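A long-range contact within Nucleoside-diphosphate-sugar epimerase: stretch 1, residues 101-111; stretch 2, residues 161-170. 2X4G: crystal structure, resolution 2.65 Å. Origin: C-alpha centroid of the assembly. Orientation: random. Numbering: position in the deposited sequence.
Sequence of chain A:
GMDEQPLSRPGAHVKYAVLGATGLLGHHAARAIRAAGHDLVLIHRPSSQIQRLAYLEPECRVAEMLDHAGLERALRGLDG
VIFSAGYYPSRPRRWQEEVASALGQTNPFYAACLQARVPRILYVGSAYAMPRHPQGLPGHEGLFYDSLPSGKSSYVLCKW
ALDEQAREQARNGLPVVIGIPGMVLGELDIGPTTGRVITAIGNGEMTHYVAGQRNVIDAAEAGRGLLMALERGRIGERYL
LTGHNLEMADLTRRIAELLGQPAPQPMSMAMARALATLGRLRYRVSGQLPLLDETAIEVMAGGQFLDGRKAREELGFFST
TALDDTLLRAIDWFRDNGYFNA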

# COMPACT_ATOMS: atom_id res chain seq x y z
N SER A 101 -12.30 3.15 14.70
CA SER A 101 -11.36 3.41 15.80
C SER A 101 -11.02 4.89 15.93
O SER A 101 -10.49 5.30 16.96
CB SER A 101 -10.07 2.63 15.60
OG SER A 101 -9.45 3.01 14.39
N ALA A 102 -11.27 5.67 14.88
CA ALA A 102 -11.21 7.13 14.97
C ALA A 102 -12.35 7.59 15.88
O ALA A 102 -12.13 8.34 16.84
CB ALA A 102 -11.33 7.76 13.58
N LEU A 103 -13.55 7.09 15.57
CA LEU A 103 -14.73 7.35 16.39
C LEU A 103 -14.58 6.78 17.79
O LEU A 103 -15.10 7.35 18.74
CB LEU A 103 -15.97 6.77 15.73
CG LEU A 103 -16.38 7.39 14.39
CD1 LEU A 103 -17.61 6.68 13.86
CD2 LEU A 103 -16.65 8.90 14.52
N GLY A 104 -13.85 5.68 17.92
CA GLY A 104 -13.62 5.05 19.21
C GLY A 104 -12.78 5.86 20.18
O GLY A 104 -12.90 5.71 21.40
N GLN A 105 -11.91 6.70 19.65
CA GLN A 105 -11.09 7.57 20.48
C GLN A 105 -11.89 8.79 20.91
O GLN A 105 -11.81 9.20 22.08
CB GLN A 105 -9.83 8.03 19.74
CG GLN A 105 -8.75 6.93 19.55
CD GLN A 105 -7.50 7.41 18.76
OE1 GLN A 105 -7.12 8.60 18.81
NE2 GLN A 105 -6.86 6.47 18.04
N THR A 106 -12.66 9.39 19.99
CA THR A 106 -13.37 10.61 20.33
C THR A 106 -14.57 10.37 21.21
O THR A 106 -14.93 11.22 22.02
CB THR A 106 -13.87 11.37 19.09
OG1 THR A 106 -14.57 10.47 18.23
CG2 THR A 106 -12.71 12.03 18.33
N ASN A 107 -15.23 9.23 21.05
CA ASN A 107 -16.52 9.08 21.71
C ASN A 107 -16.43 9.21 23.24
O ASN A 107 -17.26 9.91 23.83
CB ASN A 107 -17.22 7.79 21.30
CG ASN A 107 -18.71 7.99 21.13
OD1 ASN A 107 -19.14 8.95 20.47
ND2 ASN A 107 -19.50 7.12 21.74
N PRO A 108 -15.42 8.58 23.87
CA PRO A 108 -15.31 8.74 25.32
C PRO A 108 -15.04 10.18 25.74
O PRO A 108 -15.50 10.61 26.80
CB PRO A 108 -14.12 7.84 25.68
CG PRO A 108 -14.00 6.88 24.58
CD PRO A 108 -14.41 7.65 23.35
N PHE A 109 -14.31 10.91 24.93
CA PHE A 109 -13.95 12.29 25.24
C PHE A 109 -15.22 13.12 25.38
O PHE A 109 -15.38 13.86 26.33
CB PHE A 109 -13.03 12.86 24.16
CG PHE A 109 -12.91 14.35 24.19
CD1 PHE A 109 -12.09 14.97 25.12
CD2 PHE A 109 -13.63 15.13 23.30
CE1 PHE A 109 -11.98 16.33 25.16
CE2 PHE A 109 -13.53 16.49 23.34
CZ PHE A 109 -12.70 17.09 24.28
N TYR A 110 -16.10 12.97 24.40
CA TYR A 110 -17.38 13.67 24.42
C TYR A 110 -18.21 13.23 25.63
O TYR A 110 -18.80 14.05 26.34
CB TYR A 110 -18.15 13.40 23.14
CG TYR A 110 -17.56 14.06 21.92
CD1 TYR A 110 -17.40 15.43 21.85
CD2 TYR A 110 -17.17 13.32 20.82
CE1 TYR A 110 -16.86 16.05 20.73
CE2 TYR A 110 -16.63 13.93 19.70
CZ TYR A 110 -16.49 15.29 19.66
OH TYR A 110 -15.97 15.89 18.54
N ALA A 111 -18.23 11.92 25.85
CA ALA A 111 -18.81 11.38 27.07
C ALA A 111 -18.30 12.15 28.29
O ALA A 111 -19.10 12.70 29.05
CB ALA A 111 -18.50 9.89 27.21
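Stretch 2 (161-170) ALDEQAREQA

The most unusual feature of this contact is a polar knob: the side chain of Gln165, an amide rather than a hydrocarbon, sits in a hole formed by Leu103, Thr106, Asn107 and Tyr110. Its CA-to-CB bond points toward stretch 1, and chi1 and chi2 are both t (-177° and -176°), so the chain is extended and carries its amide in among these four residues. There Thr106 OG1 donates to Gln165 OE1 in a very short hydrogen bond of 2.5 Å. The other end of the amide is held less firmly: Gln165 NE2 donates to Asn107 OD1 at 3.1 Å, but the N-H...acceptor angle of 129° makes this bond weak.

Stretch 2 is helical throughout, with i to i+4 backbone bonds running from Gln165 N to Ala161 O (2.7 Å) through Ala170 N to Ala166 O (3.1 Å). Stretch 1 is also a helix, kinked at Pro108, whose ring nitrogen has no hydrogen to give to the preceding turn. The two helices run in nearly the same direction, with a signed crossing angle of -25° and a closest axial approach of 10.3 Å. The register agrees with this: Leu103 CA lies 6.6 Å from Leu162 CA, and seven residues further along each helix Tyr110 CA lies 7.6 Å from Gln169 CA. Together the stretches bury 457 Å².

Toward the N-terminal end the packing is apolar. Leu162 (chi1 m, chi2 t) starts sideways, yet its end comes nearer, placing CD1 4.1 Å from Ala102 CB and CD2 3.8 Å from Thr106 CG2. Leu103 behaves likewise: its CD2 reaches Leu162 CD2 and Ala161 CB, each at 4.1 Å.

Tyr110 dominates the other end. Gln169, with chi1 and chi2 both m, folds over one face of the ring; its CG is 3.7 Å from the Tyr110 ring centroid and only 12° off the normal, the geometry of a CH-pi contact. At the ring edge, Gln165 OE1 lies 3.7 Å from Tyr110 CE2, while Tyr110 OH approaches Ala166 CB at 3.5 Å.

A water completes the polar centre. It accepts from Tyr110 OH at 2.8 Å and donates to Gln165 OE1 at 2.8 Å and to Leu162 O at 2.6 Å, so it joins the tyrosine hydroxyl to both a side chain and the backbone of stretch 2. Gln165 OE1 therefore receives hydrogen bonds from Thr106 and from the water, which accounts for how a buried amide oxygen is accommodated between the helices.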

# COMPACT_ATOMS: atom_id res chain seq x y z
N ALA A 161 -16.78 11.47 8.99
CA ALA A 161 -17.43 10.93 10.19
C ALA A 161 -17.16 11.78 11.43
O ALA A 161 -18.09 12.19 12.12
CB ALA A 161 -16.99 9.50 10.43
N LEU A 162 -15.89 12.05 11.70
CA LEU A 162 -15.50 12.86 12.85
C LEU A 162 -16.16 14.23 12.80
O LEU A 162 -16.55 14.79 13.84
CB LEU A 162 -13.98 13.00 12.89
CG LEU A 162 -13.18 11.70 13.18
CD1 LEU A 162 -11.68 11.79 12.81
CD2 LEU A 162 -13.37 11.28 14.65
N ASP A 163 -16.31 14.77 11.60
CA ASP A 163 -17.04 16.03 11.43
C ASP A 163 -18.53 15.87 11.79
O ASP A 163 -19.06 16.65 12.58
CB ASP A 163 -16.90 16.55 10.00
CG ASP A 163 -17.31 18.00 9.87
OD1 ASP A 163 -18.47 18.27 9.47
OD2 ASP A 163 -16.47 18.88 10.19
N GLU A 164 -19.19 14.87 11.22
CA GLU A 164 -20.57 14.54 11.57
C GLU A 164 -20.78 14.30 13.05
O GLU A 164 -21.78 14.73 13.60
CB GLU A 164 -21.04 13.29 10.83
CG GLU A 164 -21.76 13.59 9.51
CD GLU A 164 -23.15 14.18 9.69
OE1 GLU A 164 -23.66 14.77 8.70
OE2 GLU A 164 -23.74 14.08 10.80
N GLN A 165 -19.84 13.60 13.67
CA GLN A 165 -19.89 13.28 15.09
C GLN A 165 -19.90 14.54 15.94
O GLN A 165 -20.72 14.65 16.86
CB GLN A 165 -18.69 12.43 15.49
CG GLN A 165 -18.68 11.97 16.94
CD GLN A 165 -17.42 11.22 17.31
OE1 GLN A 165 -16.32 11.61 16.89
NE2 GLN A 165 -17.56 10.14 18.09
N ALA A 166 -19.00 15.46 15.64
CA ALA A 166 -18.92 16.72 16.39
C ALA A 166 -20.22 17.53 16.27
O ALA A 166 -20.78 17.98 17.28
CB ALA A 166 -17.70 17.54 15.94
N ARG A 167 -20.71 17.71 15.05
CA ARG A 167 -21.97 18.43 14.84
C ARG A 167 -23.11 17.76 15.60
O ARG A 167 -24.00 18.43 16.13
CB ARG A 167 -22.31 18.52 13.35
CG ARG A 167 -21.26 19.24 12.50
CD ARG A 167 -21.81 19.79 11.21
NE ARG A 167 -22.58 18.80 10.45
CZ ARG A 167 -22.06 17.80 9.73
NH1 ARG A 167 -20.74 17.62 9.66
NH2 ARG A 167 -22.86 16.97 9.08
N GLU A 168 -23.08 16.42 15.63
CA GLU A 168 -24.07 15.58 16.30
C GLU A 168 -24.08 15.83 17.81
O GLU A 168 -25.13 15.89 18.42
CB GLU A 168 -23.77 14.12 15.93
CG GLU A 168 -24.55 12.99 16.60
CD GLU A 168 -23.82 11.62 16.43
OE1 GLU A 168 -23.02 11.23 17.33
OE2 GLU A 168 -23.99 10.95 15.37
N GLN A 169 -22.91 16.03 18.40
CA GLN A 169 -22.82 16.40 19.81
C GLN A 169 -23.38 17.82 20.05
O GLN A 169 -24.03 18.08 21.06
CB GLN A 169 -21.37 16.34 20.30
CG GLN A 169 -20.66 15.00 20.11
CD GLN A 169 -21.17 13.90 21.04
OE1 GLN A 169 -21.36 14.11 22.23
NE2 GLN A 169 -21.38 12.71 20.48
N ALA A 170 -23.10 18.75 19.13
CA ALA A 170 -23.66 20.10 19.22
C ALA A 170 -25.18 20.01 19.21
O ALA A 170 -25.84 20.50 20.13
CB ALA A 170 -23.17 20.95 18.07
O HOH W 1 -15.82 14.29 16.28